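PDB 6UH2: short chain dehydrogenase from Leptospira borgpetersenii serovar Hardjo-bovis, which binds NAD+ in a Rossmann-type fold and, as a short-chain dehydrogenase/reductase, probably oxidises a CH-OH group of a still undefined substrate or reduces the corresponding carbonyl. Local coordinates for residues B[88-93]-B[137-142]; B[98-103]-B[115-120]; B[104-109]-B[169-174]; B[143-148]-B[196-201]. All coordinates share one frame; numbering follows the deposited sequence.

Contact 1: B[88-93]-B[137-142]; sequences NKIPDI and KEKGKK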
# COMPACT_ATOMS: atom_id res chain seq x y z
N ASN B 88 24.51 -16.87 12.24
CA ASN B 88 24.45 -15.92 11.13
C ASN B 88 23.10 -16.02 10.42
O ASN B 88 23.01 -16.11 9.20
CB ASN B 88 25.59 -16.15 10.13
CG ASN B 88 26.95 -16.02 10.77
OD1 ASN B 88 27.32 -14.96 11.27
ND2 ASN B 88 27.70 -17.12 10.77
N LYS B 89 22.04 -16.04 11.22
CA LYS B 89 20.70 -15.98 10.66
C LYS B 89 20.04 -14.69 11.12
O LYS B 89 18.98 -14.70 11.74
CB LYS B 89 19.86 -17.19 11.08
CG LYS B 89 20.37 -18.52 10.56
CD LYS B 89 19.64 -19.66 11.25
CE LYS B 89 19.96 -21.00 10.63
NZ LYS B 89 19.30 -22.09 11.39
N ILE B 90 20.67 -13.56 10.81
CA ILE B 90 20.13 -12.26 11.16
C ILE B 90 19.05 -11.90 10.15
O ILE B 90 19.35 -11.76 8.96
CB ILE B 90 21.23 -11.19 11.21
CG1 ILE B 90 22.29 -11.59 12.24
CG2 ILE B 90 20.63 -9.82 11.52
CD1 ILE B 90 23.39 -10.56 12.42
N PRO B 91 17.80 -11.77 10.57
CA PRO B 91 16.73 -11.49 9.60
C PRO B 91 16.92 -10.15 8.92
O PRO B 91 17.47 -9.21 9.50
CB PRO B 91 15.46 -11.50 10.46
CG PRO B 91 15.86 -12.22 11.76
CD PRO B 91 17.30 -11.91 11.95
N ASP B 92 16.45 -10.06 7.68
CA ASP B 92 16.34 -8.79 6.99
C ASP B 92 14.96 -8.18 7.12
O ASP B 92 14.82 -6.96 7.00
CB ASP B 92 16.65 -8.97 5.50
CG ASP B 92 18.01 -9.56 5.26
OD1 ASP B 92 18.99 -8.81 5.33
OD2 ASP B 92 18.10 -10.79 5.07
N ILE B 93 13.96 -9.01 7.38
CA ILE B 93 12.55 -8.65 7.39
C ILE B 93 11.94 -9.36 8.58
O ILE B 93 12.14 -10.57 8.74
CB ILE B 93 11.84 -9.07 6.09
CG1 ILE B 93 12.46 -8.37 4.87
CG2 ILE B 93 10.35 -8.79 6.16
CD1 ILE B 93 12.12 -9.04 3.55
N LYS B 137 20.31 -2.56 15.02
CA LYS B 137 21.06 -1.37 15.41
C LYS B 137 22.51 -1.72 15.71
O LYS B 137 23.43 -0.96 15.37
CB LYS B 137 20.38 -0.72 16.62
CG LYS B 137 21.08 0.51 17.20
CD LYS B 137 20.34 0.98 18.44
CE LYS B 137 21.11 2.05 19.19
NZ LYS B 137 20.46 2.35 20.50
N GLU B 138 22.74 -2.87 16.33
CA GLU B 138 24.10 -3.26 16.69
C GLU B 138 24.90 -3.69 15.47
O GLU B 138 26.10 -3.41 15.38
CB GLU B 138 24.04 -4.38 17.72
CG GLU B 138 25.38 -4.89 18.17
CD GLU B 138 25.26 -6.17 18.95
OE1 GLU B 138 24.64 -6.15 20.04
OE2 GLU B 138 25.75 -7.21 18.46
N LYS B 139 24.26 -4.38 14.52
CA LYS B 139 24.93 -4.85 13.32
C LYS B 139 24.92 -3.83 12.19
O LYS B 139 25.55 -4.08 11.15
CB LYS B 139 24.27 -6.15 12.82
CG LYS B 139 24.31 -7.31 13.81
CD LYS B 139 25.71 -7.92 13.88
CE LYS B 139 25.77 -9.06 14.89
NZ LYS B 139 27.06 -9.81 14.81
N GLY B 140 24.23 -2.70 12.36
CA GLY B 140 24.07 -1.75 11.27
C GLY B 140 23.23 -2.26 10.11
O GLY B 140 23.47 -1.87 8.97
N LYS B 141 22.25 -3.12 10.38
CA LYS B 141 21.42 -3.69 9.32
C LYS B 141 20.19 -2.82 9.09
O LYS B 141 19.48 -2.47 10.04
CB LYS B 141 21.01 -5.12 9.65
CG LYS B 141 20.15 -5.76 8.56
CD LYS B 141 20.07 -7.28 8.67
CE LYS B 141 21.34 -7.94 8.19
NZ LYS B 141 21.16 -8.71 6.93
N LYS B 142 19.92 -2.51 7.83
CA LYS B 142 18.77 -1.67 7.48
C LYS B 142 17.51 -2.52 7.31
O LYS B 142 16.92 -2.61 6.23
CB LYS B 142 19.07 -0.86 6.22
O HOH W 1 20.36 -11.56 6.18
O HOH W 2 16.84 -5.02 5.05

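Contact 2: B[98-103]-B[115-120]; sequences AGISVF and NEVVHV. With NAD (nicotinamide-adenine-dinucleotide), chain D.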
# COMPACT_ATOMS: atom_id res chain seq x y z
N ALA B 98 1.65 -13.04 14.03
CA ALA B 98 0.88 -13.72 15.07
C ALA B 98 -0.17 -12.79 15.67
O ALA B 98 0.10 -11.62 15.94
CB ALA B 98 1.83 -14.22 16.16
N GLY B 99 -1.37 -13.34 15.86
CA GLY B 99 -2.47 -12.61 16.46
C GLY B 99 -3.57 -13.56 16.85
O GLY B 99 -3.75 -14.61 16.21
N ILE B 100 -4.30 -13.23 17.92
CA ILE B 100 -5.42 -14.05 18.37
C ILE B 100 -6.57 -13.14 18.78
O ILE B 100 -6.46 -11.91 18.81
CB ILE B 100 -5.05 -14.98 19.55
CG1 ILE B 100 -4.75 -14.15 20.81
CG2 ILE B 100 -3.89 -15.89 19.19
CD1 ILE B 100 -4.78 -14.99 22.08
N SER B 101 -7.70 -13.76 19.09
CA SER B 101 -8.88 -13.05 19.57
C SER B 101 -9.65 -13.98 20.50
O SER B 101 -9.22 -15.09 20.80
CB SER B 101 -9.75 -12.57 18.39
OG SER B 101 -10.76 -11.66 18.82
N VAL B 102 -10.80 -13.49 20.97
CA VAL B 102 -11.71 -14.25 21.80
C VAL B 102 -13.12 -13.82 21.39
O VAL B 102 -13.32 -12.75 20.83
CB VAL B 102 -11.44 -14.01 23.31
CG1 VAL B 102 -11.61 -12.53 23.67
CG2 VAL B 102 -12.31 -14.90 24.18
N PHE B 103 -14.11 -14.68 21.65
CA PHE B 103 -15.39 -14.44 21.00
C PHE B 103 -16.62 -14.33 21.90
O PHE B 103 -17.72 -14.12 21.38
CB PHE B 103 -15.60 -15.53 19.93
CG PHE B 103 -14.38 -15.71 19.07
CD1 PHE B 103 -14.09 -14.78 18.08
CD2 PHE B 103 -13.48 -16.73 19.31
CE1 PHE B 103 -12.94 -14.91 17.30
CE2 PHE B 103 -12.34 -16.87 18.54
CZ PHE B 103 -12.07 -15.95 17.54
N ASN B 115 -6.04 -10.73 29.03
CA ASN B 115 -4.59 -10.70 29.10
C ASN B 115 -3.94 -11.59 28.04
O ASN B 115 -2.84 -11.28 27.58
CB ASN B 115 -4.13 -11.13 30.50
CG ASN B 115 -4.51 -10.11 31.54
OD1 ASN B 115 -4.64 -8.93 31.24
ND2 ASN B 115 -4.70 -10.56 32.77
N GLU B 116 -4.58 -12.69 27.67
CA GLU B 116 -3.98 -13.55 26.65
C GLU B 116 -3.94 -12.86 25.30
O GLU B 116 -2.93 -12.95 24.58
CB GLU B 116 -4.75 -14.87 26.55
CG GLU B 116 -3.96 -15.99 25.88
CD GLU B 116 -2.56 -16.14 26.48
OE1 GLU B 116 -1.57 -15.90 25.76
OE2 GLU B 116 -2.47 -16.49 27.68
N VAL B 117 -5.00 -12.13 24.95
CA VAL B 117 -5.02 -11.42 23.67
C VAL B 117 -3.99 -10.29 23.68
O VAL B 117 -3.28 -10.07 22.69
CB VAL B 117 -6.44 -10.89 23.37
CG1 VAL B 117 -6.43 -10.03 22.09
CG2 VAL B 117 -7.43 -12.06 23.24
N VAL B 118 -3.90 -9.56 24.79
CA VAL B 118 -2.89 -8.51 24.93
C VAL B 118 -1.49 -9.09 24.75
O VAL B 118 -0.65 -8.55 24.02
CB VAL B 118 -3.05 -7.80 26.28
CG1 VAL B 118 -1.83 -6.91 26.57
CG2 VAL B 118 -4.36 -6.99 26.31
N HIS B 119 -1.20 -10.21 25.43
CA HIS B 119 0.16 -10.74 25.42
C HIS B 119 0.58 -11.17 24.02
O HIS B 119 1.70 -10.86 23.59
CB HIS B 119 0.27 -11.88 26.42
CG HIS B 119 0.13 -11.40 27.83
ND1 HIS B 119 -0.21 -12.23 28.88
CD2 HIS B 119 0.23 -10.16 28.34
CE1 HIS B 119 -0.29 -11.51 29.98
NE2 HIS B 119 -0.04 -10.25 29.69
N VAL B 120 -0.29 -11.85 23.28
CA VAL B 120 0.10 -12.27 21.93
C VAL B 120 0.18 -11.06 21.00
O VAL B 120 1.18 -10.86 20.30
CB VAL B 120 -0.88 -13.33 21.39
CG1 VAL B 120 -0.58 -13.66 19.93
CG2 VAL B 120 -0.79 -14.60 22.23
PA NAD D . -4.60 -17.83 12.52
O1A NAD D . -5.41 -18.04 13.82
O2A NAD D . -4.85 -18.73 11.31
O5B NAD D . -2.99 -17.84 12.83
C5B NAD D . -2.40 -17.19 13.94
C4B NAD D . -1.11 -17.94 14.15
O4B NAD D . -0.48 -17.25 15.29
C3B NAD D . -1.31 -19.41 14.55
O3B NAD D . -0.43 -20.27 13.78
C2B NAD D . -0.87 -19.43 16.02
O2B NAD D . -0.29 -20.69 16.40
C1B NAD D . 0.12 -18.24 16.09
N9A NAD D . 0.26 -17.89 17.50
C8A NAD D . -0.72 -17.86 18.49
N7A NAD D . -0.21 -17.57 19.66
C5A NAD D . 1.16 -17.42 19.44
C6A NAD D . 2.23 -17.15 20.29
N6A NAD D . 2.08 -16.93 21.61
N1A NAD D . 3.46 -17.07 19.74
C2A NAD D . 3.63 -17.28 18.44
N3A NAD D . 2.67 -17.57 17.56
C4A NAD D . 1.45 -17.63 18.11
O3 NAD D . -4.73 -16.29 12.05
PN NAD D . -4.76 -15.57 10.60
O1N NAD D . -6.21 -15.37 10.12
O2N NAD D . -3.66 -16.22 9.75
O5D NAD D . -4.29 -14.06 11.17
C5D NAD D . -2.94 -13.66 11.02
C4D NAD D . -2.88 -12.19 11.42
O4D NAD D . -3.87 -11.38 10.67
C3D NAD D . -3.30 -12.02 12.88
O3D NAD D . -2.58 -10.95 13.50
C2D NAD D . -4.80 -11.59 12.84
O2D NAD D . -5.20 -10.80 13.95
C1D NAD D . -4.76 -10.73 11.54
N1N NAD D . -6.08 -10.65 10.82
C2N NAD D . -6.75 -11.77 10.43
C3N NAD D . -7.95 -11.63 9.78
C7N NAD D . -8.68 -12.86 9.36
O7N NAD D . -9.83 -12.75 8.96
N7N NAD D . -8.04 -14.05 9.44
C4N NAD D . -8.45 -10.34 9.54
C5N NAD D . -7.76 -9.24 9.94
C6N NAD D . -6.54 -9.41 10.60
O HOH W 3 2.12 -10.23 17.59

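Contact 3: B[104-109]-B[169-174]; sequences TPFEDR and SPEVYA. With NAD (nicotinamide-adenine-dinucleotide), chain D.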
# COMPACT_ATOMS: atom_id res chain seq x y z
N THR B 104 -16.46 -14.42 23.22
CA THR B 104 -17.59 -14.22 24.12
C THR B 104 -17.88 -12.73 24.28
O THR B 104 -17.04 -11.89 23.97
CB THR B 104 -17.30 -14.86 25.48
OG1 THR B 104 -16.11 -14.28 26.03
CG2 THR B 104 -17.10 -16.39 25.33
N PRO B 105 -19.07 -12.36 24.76
CA PRO B 105 -19.44 -10.94 24.81
C PRO B 105 -18.60 -10.15 25.81
O PRO B 105 -18.09 -10.68 26.80
CB PRO B 105 -20.91 -10.96 25.24
CG PRO B 105 -21.39 -12.33 24.91
CD PRO B 105 -20.22 -13.22 25.11
N PHE B 106 -18.52 -8.85 25.54
CA PHE B 106 -17.79 -7.92 26.40
C PHE B 106 -18.12 -8.11 27.87
O PHE B 106 -17.23 -8.10 28.72
CB PHE B 106 -18.11 -6.49 25.96
CG PHE B 106 -17.71 -5.43 26.96
CD1 PHE B 106 -16.38 -5.13 27.17
CD2 PHE B 106 -18.68 -4.72 27.67
CE1 PHE B 106 -16.01 -4.13 28.08
CE2 PHE B 106 -18.32 -3.73 28.58
CZ PHE B 106 -16.99 -3.44 28.79
N GLU B 107 -19.41 -8.29 28.19
CA GLU B 107 -19.76 -8.35 29.61
C GLU B 107 -19.29 -9.64 30.27
O GLU B 107 -19.28 -9.71 31.51
CB GLU B 107 -21.27 -8.15 29.80
CG GLU B 107 -22.17 -9.16 29.13
CD GLU B 107 -22.54 -8.78 27.70
OE1 GLU B 107 -21.89 -7.88 27.12
OE2 GLU B 107 -23.50 -9.39 27.16
N ASP B 108 -18.89 -10.63 29.49
CA ASP B 108 -18.40 -11.90 30.00
C ASP B 108 -16.90 -12.04 29.90
O ASP B 108 -16.37 -13.10 30.25
CB ASP B 108 -19.08 -13.06 29.26
CG ASP B 108 -20.58 -13.10 29.49
OD1 ASP B 108 -21.05 -12.60 30.53
OD2 ASP B 108 -21.29 -13.63 28.62
N ARG B 109 -16.19 -11.01 29.42
CA ARG B 109 -14.74 -11.09 29.28
C ARG B 109 -14.09 -11.32 30.63
O ARG B 109 -14.34 -10.58 31.59
CB ARG B 109 -14.18 -9.80 28.66
CG ARG B 109 -12.66 -9.88 28.35
CD ARG B 109 -12.36 -10.68 27.06
NE ARG B 109 -13.23 -10.17 26.02
CZ ARG B 109 -14.29 -10.80 25.55
NH1 ARG B 109 -14.58 -12.04 25.97
NH2 ARG B 109 -15.06 -10.20 24.65
N SER B 169 -16.62 -10.15 17.77
CA SER B 169 -15.30 -9.52 17.78
C SER B 169 -15.19 -8.66 19.04
O SER B 169 -16.04 -7.81 19.28
CB SER B 169 -15.08 -8.66 16.53
OG SER B 169 -13.72 -8.26 16.47
N PRO B 170 -14.17 -8.88 19.87
CA PRO B 170 -14.21 -8.35 21.23
C PRO B 170 -13.51 -7.01 21.39
O PRO B 170 -12.74 -6.58 20.53
CB PRO B 170 -13.50 -9.45 22.02
CG PRO B 170 -12.39 -9.87 21.05
CD PRO B 170 -13.03 -9.78 19.67
N GLU B 171 -13.75 -6.37 22.54
CA GLU B 171 -13.14 -5.08 22.83
C GLU B 171 -11.63 -5.15 22.81
O GLU B 171 -10.96 -4.21 22.36
CB GLU B 171 -13.63 -4.56 24.19
CG GLU B 171 -13.13 -5.36 25.41
CD GLU B 171 -13.47 -6.83 25.32
OE1 GLU B 171 -14.66 -7.14 25.18
OE2 GLU B 171 -12.55 -7.68 25.35
N VAL B 172 -11.06 -6.26 23.30
CA VAL B 172 -9.61 -6.32 23.45
C VAL B 172 -8.94 -6.47 22.09
O VAL B 172 -7.80 -6.03 21.90
CB VAL B 172 -9.23 -7.46 24.42
CG1 VAL B 172 -9.63 -8.84 23.85
CG2 VAL B 172 -7.74 -7.42 24.73
N TYR B 173 -9.63 -7.08 21.12
CA TYR B 173 -9.08 -7.13 19.76
C TYR B 173 -9.00 -5.74 19.16
O TYR B 173 -7.98 -5.36 18.56
CB TYR B 173 -9.93 -8.06 18.89
CG TYR B 173 -9.28 -8.42 17.57
CD1 TYR B 173 -8.23 -9.31 17.52
CD2 TYR B 173 -9.74 -7.87 16.38
CE1 TYR B 173 -7.64 -9.66 16.30
CE2 TYR B 173 -9.16 -8.21 15.16
CZ TYR B 173 -8.11 -9.10 15.13
OH TYR B 173 -7.53 -9.45 13.92
N ALA B 174 -10.07 -4.94 19.32
CA ALA B 174 -10.03 -3.56 18.85
C ALA B 174 -8.93 -2.77 19.55
O ALA B 174 -8.17 -2.04 18.91
CB ALA B 174 -11.39 -2.89 19.09
PA NAD D . -4.60 -17.83 12.52
O1A NAD D . -5.41 -18.04 13.82
O2A NAD D . -4.85 -18.73 11.31
O5B NAD D . -2.99 -17.84 12.83
C5B NAD D . -2.40 -17.19 13.94
C4B NAD D . -1.11 -17.94 14.15
O4B NAD D . -0.48 -17.25 15.29
C3B NAD D . -1.31 -19.41 14.55
O3B NAD D . -0.43 -20.27 13.78
C2B NAD D . -0.87 -19.43 16.02
O2B NAD D . -0.29 -20.69 16.40
C1B NAD D . 0.12 -18.24 16.09
N9A NAD D . 0.26 -17.89 17.50
C8A NAD D . -0.72 -17.86 18.49
N7A NAD D . -0.21 -17.57 19.66
C5A NAD D . 1.16 -17.42 19.44
C6A NAD D . 2.23 -17.15 20.29
N6A NAD D . 2.08 -16.93 21.61
N1A NAD D . 3.46 -17.07 19.74
C2A NAD D . 3.63 -17.28 18.44
N3A NAD D . 2.67 -17.57 17.56
C4A NAD D . 1.45 -17.63 18.11
O3 NAD D . -4.73 -16.29 12.05
PN NAD D . -4.76 -15.57 10.60
O1N NAD D . -6.21 -15.37 10.12
O2N NAD D . -3.66 -16.22 9.75
O5D NAD D . -4.29 -14.06 11.17
C5D NAD D . -2.94 -13.66 11.02
C4D NAD D . -2.88 -12.19 11.42
O4D NAD D . -3.87 -11.38 10.67
C3D NAD D . -3.30 -12.02 12.88
O3D NAD D . -2.58 -10.95 13.50
C2D NAD D . -4.80 -11.59 12.84
O2D NAD D . -5.20 -10.80 13.95
C1D NAD D . -4.76 -10.73 11.54
N1N NAD D . -6.08 -10.65 10.82
C2N NAD D . -6.75 -11.77 10.43
C3N NAD D . -7.95 -11.63 9.78
C7N NAD D . -8.68 -12.86 9.36
O7N NAD D . -9.83 -12.75 8.96
N7N NAD D . -8.04 -14.05 9.44
C4N NAD D . -8.45 -10.34 9.54
C5N NAD D . -7.76 -9.24 9.94
C6N NAD D . -6.54 -9.41 10.60

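Contact 4: B[143-148]-B[196-201]; sequences GIILNF and IRVNCI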
# COMPACT_ATOMS: atom_id res chain seq x y z
N GLY B 143 17.08 -3.14 8.40
CA GLY B 143 15.98 -4.08 8.37
C GLY B 143 14.63 -3.42 8.11
O GLY B 143 14.49 -2.19 8.14
N ILE B 144 13.62 -4.26 7.85
CA ILE B 144 12.24 -3.82 7.64
C ILE B 144 11.32 -4.64 8.54
O ILE B 144 11.39 -5.87 8.56
CB ILE B 144 11.79 -3.97 6.17
CG1 ILE B 144 12.71 -3.17 5.23
CG2 ILE B 144 10.32 -3.53 5.97
CD1 ILE B 144 12.48 -3.50 3.76
N ILE B 145 10.41 -3.96 9.23
CA ILE B 145 9.40 -4.61 10.07
C ILE B 145 8.04 -4.42 9.42
O ILE B 145 7.72 -3.33 8.92
CB ILE B 145 9.42 -4.04 11.50
CG1 ILE B 145 10.79 -4.29 12.16
CG2 ILE B 145 8.29 -4.61 12.35
CD1 ILE B 145 10.94 -3.67 13.57
N LEU B 146 7.23 -5.47 9.43
CA LEU B 146 5.85 -5.39 8.95
C LEU B 146 4.95 -5.97 10.02
O LEU B 146 5.07 -7.15 10.36
CB LEU B 146 5.66 -6.13 7.62
CG LEU B 146 4.21 -6.11 7.10
CD1 LEU B 146 3.75 -4.67 6.80
CD2 LEU B 146 4.04 -7.02 5.87
N ASN B 147 4.04 -5.15 10.54
CA ASN B 147 3.10 -5.55 11.57
C ASN B 147 1.75 -5.87 10.94
O ASN B 147 1.48 -5.55 9.78
CB ASN B 147 2.96 -4.45 12.63
CG ASN B 147 4.25 -4.20 13.36
OD1 ASN B 147 5.02 -5.13 13.61
ND2 ASN B 147 4.51 -2.94 13.71
N PHE B 148 0.89 -6.52 11.72
CA PHE B 148 -0.44 -6.90 11.25
C PHE B 148 -1.49 -6.27 12.15
O PHE B 148 -1.57 -6.58 13.34
CB PHE B 148 -0.58 -8.43 11.15
CG PHE B 148 -0.30 -8.95 9.77
CD1 PHE B 148 1.01 -9.03 9.32
CD2 PHE B 148 -1.33 -9.28 8.91
CE1 PHE B 148 1.28 -9.47 8.02
CE2 PHE B 148 -1.07 -9.71 7.62
CZ PHE B 148 0.24 -9.81 7.17
N ILE B 196 15.83 1.85 9.48
CA ILE B 196 14.88 0.75 9.63
C ILE B 196 13.49 1.29 9.33
O ILE B 196 13.08 2.30 9.92
CB ILE B 196 14.95 0.16 11.05
CG1 ILE B 196 16.29 -0.56 11.26
CG2 ILE B 196 13.78 -0.79 11.35
CD1 ILE B 196 16.61 -0.83 12.71
N ARG B 197 12.76 0.64 8.42
CA ARG B 197 11.39 1.01 8.11
C ARG B 197 10.41 0.10 8.85
O ARG B 197 10.68 -1.08 9.07
CB ARG B 197 11.11 0.92 6.60
CG ARG B 197 12.00 1.83 5.76
CD ARG B 197 11.45 2.02 4.36
NE ARG B 197 11.74 0.90 3.45
CZ ARG B 197 10.81 0.10 2.93
NH1 ARG B 197 9.52 0.29 3.22
NH2 ARG B 197 11.18 -0.87 2.09
N VAL B 198 9.24 0.66 9.19
CA VAL B 198 8.21 -0.05 9.95
C VAL B 198 6.86 0.33 9.36
O VAL B 198 6.50 1.51 9.33
CB VAL B 198 8.23 0.29 11.45
CG1 VAL B 198 7.23 -0.60 12.22
CG2 VAL B 198 9.67 0.19 12.06
N ASN B 199 6.11 -0.68 8.89
CA ASN B 199 4.78 -0.46 8.32
C ASN B 199 3.84 -1.54 8.84
O ASN B 199 4.24 -2.47 9.55
CB ASN B 199 4.81 -0.43 6.78
CG ASN B 199 5.63 0.72 6.24
OD1 ASN B 199 5.21 1.87 6.31
ND2 ASN B 199 6.80 0.41 5.69
N CYS B 200 2.56 -1.40 8.49
CA CYS B 200 1.52 -2.28 8.99
C CYS B 200 0.56 -2.61 7.86
O CYS B 200 0.27 -1.75 7.02
CB CYS B 200 0.76 -1.61 10.15
SG CYS B 200 -0.35 -2.71 11.05
N ILE B 201 0.07 -3.85 7.84
CA ILE B 201 -1.02 -4.22 6.94
C ILE B 201 -2.22 -4.60 7.78
O ILE B 201 -2.10 -5.38 8.74
CB ILE B 201 -0.63 -5.37 5.99
CG1 ILE B 201 0.23 -4.82 4.85
CG2 ILE B 201 -1.88 -6.02 5.37
CD1 ILE B 201 0.66 -5.87 3.83
O HOH W 4 7.22 -2.42 6.10

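Contact 1: B[88-93]-B[137-142]
Asp92 and Lys141 meet obliquely in a salt bridge, the ammonium NZ lying 2.7 Å from OD1. The nitrogen approaches from above the carboxylate, 38° out of its plane. Lys141 suits the job because its chain is long and flexible: CG is anti to the backbone N (chi1 -180°), and bends at chi3 and chi4 then bring the amine round to the acid. On the way CD passes 3.3 Å from the carbonyl O of Pro91. A water accepts a bond from NZ and donates to OD2 of Asp92 and to the carbonyl O of Ile90, so the charged pair is partly hydrated, as befits a contact at the surface.

Ile90 adds the apolar half. Its two branches part: CG2 lies 3.9 Å from CD of Lys141, whereas CD1 touches CG of Lys139 at 3.7 Å, the side chains of Ile90 and Lys139 crossing at about a right angle. Here the lysine methylenes serve as hydrocarbon, leaving the amine of Lys139 for a weak, long ion pair with Glu85. Gly140, with positive phi, lets the chain turn out of the helix between these two lysines.

The second oxygen of Asp92 accepts a bond from the backbone N of Leu22, and Ile90 also rests on Leu135 and Trp136. The contact thus joins the loop between helix 74-86 and strand 93-96 to the C-terminal end of helix 111-139 and the turn after it, beside the start of strand 22-26.

Contact 2: B[98-103]-B[115-120]
Ala98 and Val120 come together through both packing and water: one water donates to the carbonyl O of each, 3.0 Å from that of Ala98 and 2.9 Å from that of Val120. The small CB of Ala98 meets the adenosine part of NAD, with N3A 3.7 Å away. Gly99 follows with CA only 3.4 Å from the ribose hydroxyl O3D, where any side chain would collide with the cofactor; across the contact the same CA packs on CG1 of Val120.

This is the loop after strand 93-96 of the Rossmann fold, passing along the dinucleotide before the chain enters helix 111-139. Ile100 makes the largest single contribution. With chi1 at 67°, CG1 sits in the crowded position between backbone N and carbonyl carbon, and the side chain crosses Val120 at about a right angle, CG1 being 4.0 Å from CB of the valine. CD1 continues over the helix to the carbonyl O of Glu116 (3.7 Å), while CG2 turns to the adenine, 3.8 Å from C8A. Val120 shares that ring, its CG2 lying 3.7 Å from the amino nitrogen N6A, so two branched aliphatic residues line one part of the adenine site.

The side chain of Ser101 leaves the backbone away from the helix and touches Tyr173, while its backbone meets CG2 of Val117. Val102 is modelled in two conformers, so the approach of its CG1 to that methyl is uncertain.

Contact 3: B[104-109]-B[169-174]
Arg109 reaches Glu171 tip to tip, and its course explains most of this contact. From CB the chain sets out with CG anti to the backbone N (chi1 -174°), then bends at chi2 and chi3. CG and CD both run past OE2 of Glu171, CD at 3.5 Å. NE then gives that oxygen a nearly straight bond of 2.7 Å (166° at the hydrogen), met on the syn side of the carboxylate. Beyond CZ, NH2 turns to the other oxygen, OE1, at 3.1 Å. This is a side-on, two-nitrogen grip, somewhat twisted, the guanidinium and carboxylate planes being 40° apart. The outer edge is used as well: NH2 bonds to the carbonyl O of Thr104 at 2.7 Å and NH1 to OG1 of the same threonine. NH1 has a second charged partner in Glu113. Arginine suits this place because its flat head carries N-H groups on two edges, one for the acid and one for the threonine. Close beside NH2, at 3.1 Å, lies CB of Pro170, the residue at the N-cap position.

An acid suits the first turn of a helix, where backbone N-H groups lack partners within the helix; OE2 of Glu171 also receives a weak bond from the N of Val172. Its OE1 lies at the edge of the Phe106 ring, 3.3 Å from CD1.

The contact fastens the loop before helix 111-139 to the N-terminal end of helix 171-191, where Tyr173 hydrogen-bonds through OH to O2D of NAD and Val172 packs against helix 111-139.

Contact 4: B[143-148]-B[196-201]
Ile145 and Asn147 bond to strand 197-201 through both their N-H and C=O groups, and here the pairing is tight. The N of Ile145 donates to the O of Arg197 at 2.9 Å, almost straight (173°), and the O of Ile145 accepts from the N of Asn199; Asn147 repeats the pattern with the O of Asn199 and the N of Ile201. At the entry the pairing slackens: the bond from the N of Arg197 to the O of Gly143 is weak, at 3.3 Å.

The two faces differ as well. On the face of Ile145 and Val198 the side chains lie side by side, pointing the same way, with CB of the isoleucine 4.1 Å from CG1 of the valine; beta-branched residues suit such extended backbone. Asn147 shares this face, buried yet satisfied by Asn96 and Thr184, and its CB meets SG of Cys200 at 4.1 Å. The other face is packed at one end, where CD1 of Leu146 lies 4.0 Å from CG1 of Ile201 and both rest on Val237 and Leu240.

Toward the partly exposed Ile144 that face becomes more polar. CD1 of Ile144 lies 3.4 Å from NH2 of Arg197. CG1 of Ile144 lies over one face of the Arg197 guanidinium, whose NH1 donates to the O of Val248. A water bridges the O of Ile145 and ND2 of Asn199, which also bonds to Val248.

Two neighbouring parallel strands joined through helix 171-191 form a beta-alpha-beta unit of the Rossmann fold, with Phe148 at the carboxyl end touching NAD.

Overall arrangement
Past the first strands and helices from the N terminus, contact 1 opens in the loop after helix 74-86; it closes at and just after the end of helix 111-139. Nested inside that span is contact 2, a short closure joining the loop after strand 93-96 to the same helix. Contact 3 opens between the two segments of contact 2 but closes only at helix 171-191, so it crosses contacts 1 and 2. Contact 4 follows contact 1 in series and crosses contact 3, tying strand 144-148 to strand 197-203. Contacts 1 and 4 touch near Asp92 and Ile144, while contacts 2 and 3 meet around Pro170 and Tyr173, and both reach NAD. Contacts 1 and 3 lie on opposite sides of the chain's centre.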